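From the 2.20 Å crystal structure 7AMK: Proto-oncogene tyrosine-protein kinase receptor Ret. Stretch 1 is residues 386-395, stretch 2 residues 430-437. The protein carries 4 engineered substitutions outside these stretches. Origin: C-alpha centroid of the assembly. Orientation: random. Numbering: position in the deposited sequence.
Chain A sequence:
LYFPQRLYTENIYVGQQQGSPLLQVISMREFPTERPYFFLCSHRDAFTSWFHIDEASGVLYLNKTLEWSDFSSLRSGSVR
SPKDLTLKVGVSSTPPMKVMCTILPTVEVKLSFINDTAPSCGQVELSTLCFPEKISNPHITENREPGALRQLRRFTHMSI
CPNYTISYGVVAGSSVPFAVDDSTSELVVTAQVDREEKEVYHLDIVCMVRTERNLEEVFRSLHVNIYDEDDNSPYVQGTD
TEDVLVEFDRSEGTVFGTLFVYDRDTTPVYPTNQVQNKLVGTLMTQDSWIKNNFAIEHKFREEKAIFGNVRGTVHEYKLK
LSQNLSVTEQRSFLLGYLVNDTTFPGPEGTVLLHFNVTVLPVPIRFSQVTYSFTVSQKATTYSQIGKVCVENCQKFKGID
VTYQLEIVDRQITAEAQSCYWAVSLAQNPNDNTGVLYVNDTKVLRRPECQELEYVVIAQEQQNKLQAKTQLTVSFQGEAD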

# COMPACT_ATOMS: atom_id res chain seq x y z
N GLY A 386 -29.91 -2.92 6.63
CA GLY A 386 -29.33 -1.66 6.20
C GLY A 386 -28.01 -1.45 6.89
O GLY A 386 -27.54 -2.30 7.66
N LYS A 387 -27.40 -0.31 6.61
CA LYS A 387 -26.10 0.01 7.18
C LYS A 387 -26.15 1.39 7.82
O LYS A 387 -26.96 2.23 7.43
CB LYS A 387 -24.98 -0.04 6.13
CG LYS A 387 -24.02 -1.20 6.31
N VAL A 388 -25.29 1.59 8.81
CA VAL A 388 -25.17 2.87 9.49
C VAL A 388 -23.70 3.25 9.49
O VAL A 388 -22.82 2.39 9.58
CB VAL A 388 -25.73 2.84 10.93
CG1 VAL A 388 -27.22 2.56 10.91
CG2 VAL A 388 -24.98 1.79 11.77
N CYS A 389 -23.45 4.55 9.41
CA CYS A 389 -22.10 5.05 9.18
C CYS A 389 -22.05 6.54 9.53
O CYS A 389 -22.89 7.32 9.08
CB CYS A 389 -21.73 4.76 7.71
SG CYS A 389 -20.28 5.52 6.90
N VAL A 390 -21.09 6.94 10.37
CA VAL A 390 -20.87 8.37 10.63
C VAL A 390 -20.35 9.03 9.36
O VAL A 390 -19.99 8.35 8.40
CB VAL A 390 -19.89 8.60 11.80
CG1 VAL A 390 -20.56 8.30 13.14
CG2 VAL A 390 -18.63 7.76 11.61
N GLU A 391 -20.30 10.36 9.34
CA GLU A 391 -19.90 11.06 8.13
C GLU A 391 -18.52 10.61 7.66
O GLU A 391 -17.56 10.57 8.43
CB GLU A 391 -19.93 12.58 8.37
CG GLU A 391 -19.61 13.43 7.14
CD GLU A 391 -19.54 14.91 7.47
OE1 GLU A 391 -20.55 15.45 7.97
OE2 GLU A 391 -18.48 15.53 7.26
N ASN A 392 -18.44 10.24 6.38
CA ASN A 392 -17.20 9.83 5.71
C ASN A 392 -16.54 8.62 6.36
O ASN A 392 -15.36 8.34 6.09
CB ASN A 392 -16.20 10.98 5.61
CG ASN A 392 -16.62 12.04 4.61
OD1 ASN A 392 -17.10 11.72 3.52
ND2 ASN A 392 -16.46 13.30 4.98
N CYS A 393 -17.29 7.88 7.19
CA CYS A 393 -16.74 6.71 7.85
C CYS A 393 -16.10 5.73 6.87
O CYS A 393 -15.17 5.01 7.24
CB CYS A 393 -17.83 5.99 8.65
SG CYS A 393 -18.62 4.65 7.73
N GLN A 394 -16.57 5.68 5.61
CA GLN A 394 -16.05 4.69 4.68
C GLN A 394 -14.66 5.04 4.16
O GLN A 394 -13.99 4.17 3.60
CB GLN A 394 -17.02 4.49 3.51
CG GLN A 394 -18.16 3.53 3.84
CD GLN A 394 -19.35 3.68 2.90
OE1 GLN A 394 -19.40 3.05 1.86
NE2 GLN A 394 -20.31 4.50 3.29
N LYS A 395 -14.22 6.28 4.34
CA LYS A 395 -12.85 6.69 4.08
C LYS A 395 -11.92 6.46 5.27
O LYS A 395 -10.72 6.70 5.15
CB LYS A 395 -12.80 8.19 3.70
CG LYS A 395 -13.83 8.63 2.65
CD LYS A 395 -13.93 10.17 2.57
CE LYS A 395 -12.71 10.80 1.93
NZ LYS A 395 -12.58 10.47 0.47
N ASN A 430 -14.63 -3.87 8.56
CA ASN A 430 -14.09 -3.65 7.21
C ASN A 430 -14.15 -2.17 6.84
O ASN A 430 -13.20 -1.63 6.26
CB ASN A 430 -14.86 -4.49 6.19
CG ASN A 430 -14.55 -5.97 6.30
OD1 ASN A 430 -13.98 -6.42 7.29
ND2 ASN A 430 -14.92 -6.73 5.27
N ASP A 431 -15.28 -1.51 7.15
CA ASP A 431 -15.49 -0.10 6.85
C ASP A 431 -15.56 0.79 8.07
O ASP A 431 -15.54 2.02 7.93
CB ASP A 431 -16.79 0.10 6.05
CG ASP A 431 -16.93 -0.88 4.92
OD1 ASP A 431 -15.91 -1.18 4.26
OD2 ASP A 431 -18.06 -1.37 4.70
N ASN A 432 -15.63 0.21 9.27
CA ASN A 432 -16.13 0.94 10.43
C ASN A 432 -17.59 1.32 10.19
O ASN A 432 -18.04 2.41 10.54
CB ASN A 432 -15.27 2.16 10.74
N THR A 433 -18.33 0.42 9.55
CA THR A 433 -19.74 0.57 9.24
C THR A 433 -20.56 -0.31 10.18
O THR A 433 -20.06 -1.27 10.78
CB THR A 433 -19.99 0.20 7.77
OG1 THR A 433 -21.38 0.28 7.45
CG2 THR A 433 -19.52 -1.19 7.48
N GLY A 434 -21.83 0.03 10.33
CA GLY A 434 -22.78 -0.78 11.09
C GLY A 434 -23.77 -1.43 10.14
O GLY A 434 -24.23 -0.80 9.18
N VAL A 435 -24.07 -2.70 10.40
CA VAL A 435 -24.99 -3.48 9.56
C VAL A 435 -26.20 -3.87 10.40
O VAL A 435 -26.06 -4.63 11.37
CB VAL A 435 -24.31 -4.72 8.97
CG1 VAL A 435 -25.35 -5.65 8.32
CG2 VAL A 435 -23.21 -4.31 7.96
N LEU A 436 -27.37 -3.36 10.02
CA LEU A 436 -28.64 -3.74 10.62
C LEU A 436 -29.15 -5.05 10.01
O LEU A 436 -29.19 -5.20 8.78
CB LEU A 436 -29.67 -2.64 10.42
CG LEU A 436 -29.63 -1.53 11.48
CD1 LEU A 436 -28.45 -0.57 11.28
CD2 LEU A 436 -30.96 -0.80 11.52
N TYR A 437 -29.54 -5.98 10.86
CA TYR A 437 -30.06 -7.26 10.40
C TYR A 437 -31.21 -7.66 11.31
O TYR A 437 -31.36 -7.15 12.42
CB TYR A 437 -28.98 -8.35 10.38
CG TYR A 437 -28.34 -8.57 11.73
CD1 TYR A 437 -27.46 -7.64 12.27
CD2 TYR A 437 -28.62 -9.71 12.47
CE1 TYR A 437 -26.87 -7.84 13.51
CE2 TYR A 437 -28.03 -9.92 13.72
CZ TYR A 437 -27.16 -8.98 14.24
OH TYR A 437 -26.58 -9.19 15.47

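The contact runs from a short antiparallel ladder to a disulfide-closed loop. Gly386 opens the ladder in a hydrogen-bonded pair with Leu436: Gly386 N donates to Leu436 O at 3.2 Å, and Leu436 N returns the bond to Gly386 O at 2.6 Å. Gly386 has no side chain to set beside Leu436 on the face that Val388 and Leu436 share.

Lys387 pairs with Val435 in the non-hydrogen-bonded register, where the CA atoms come to 4.4 Å and the side chains do the work on the other face. The aliphatic start of the lysine lies against both neighbors there, with Lys387 CG 3.6 Å from Val435 CG2 and 3.2 Å from Thr433 OG1. The chain is modelled only as far as CG, so the course of its charged end is unknown.

Val388 faces Gly434, and here the ladder closes a second ring: Val388 N donates to Gly434 O at 2.6 Å, although the position of that oxygen is less certain, and Gly434 N donates to Val388 O at 2.7 Å and a nearly straight 166°. The same Val388 O also accepts a weak hydrogen bond from Thr433 OG1 at 3.3 Å. The glycine matters sterically. An ideal CB on Gly434 would fall 2.3 Å from Val388 CG2, so the valine occupies the space that a side chain across from it would need. Its other methyl reaches diagonally to Leu436, with Val388 CG1 3.4 Å from Leu436 CD1. Val388 and Leu436 meet on this face, each across from a glycine; only at Gly434 does the geometry show that a CB would collide with its partner.

Cys389 barely touches stretch 2, and its sulfur is committed within its own stretch, Cys389 SG to Cys393 SG at 2.0 Å. Between the two cysteines the chain makes a type II turn from Val390 to Cys393, closed by Cys393 N donating to Val390 O at 3.0 Å; Asn392 takes the positive phi at its third position. Glu391 and Asn392 sit out of reach of the other stretch.

After the turn, contact resumes at Cys393, whose CB points toward stretch 2 and whose SG lies 3.6 Å from Asn432 O. Cys393 O and Asp431 O approach to 3.1 Å, but both are acceptors and no hydrogen bond joins them. Gln394 adds a looser edge, its CG 4.3 Å from Asp431 CB, before Lys395 turns its CB away.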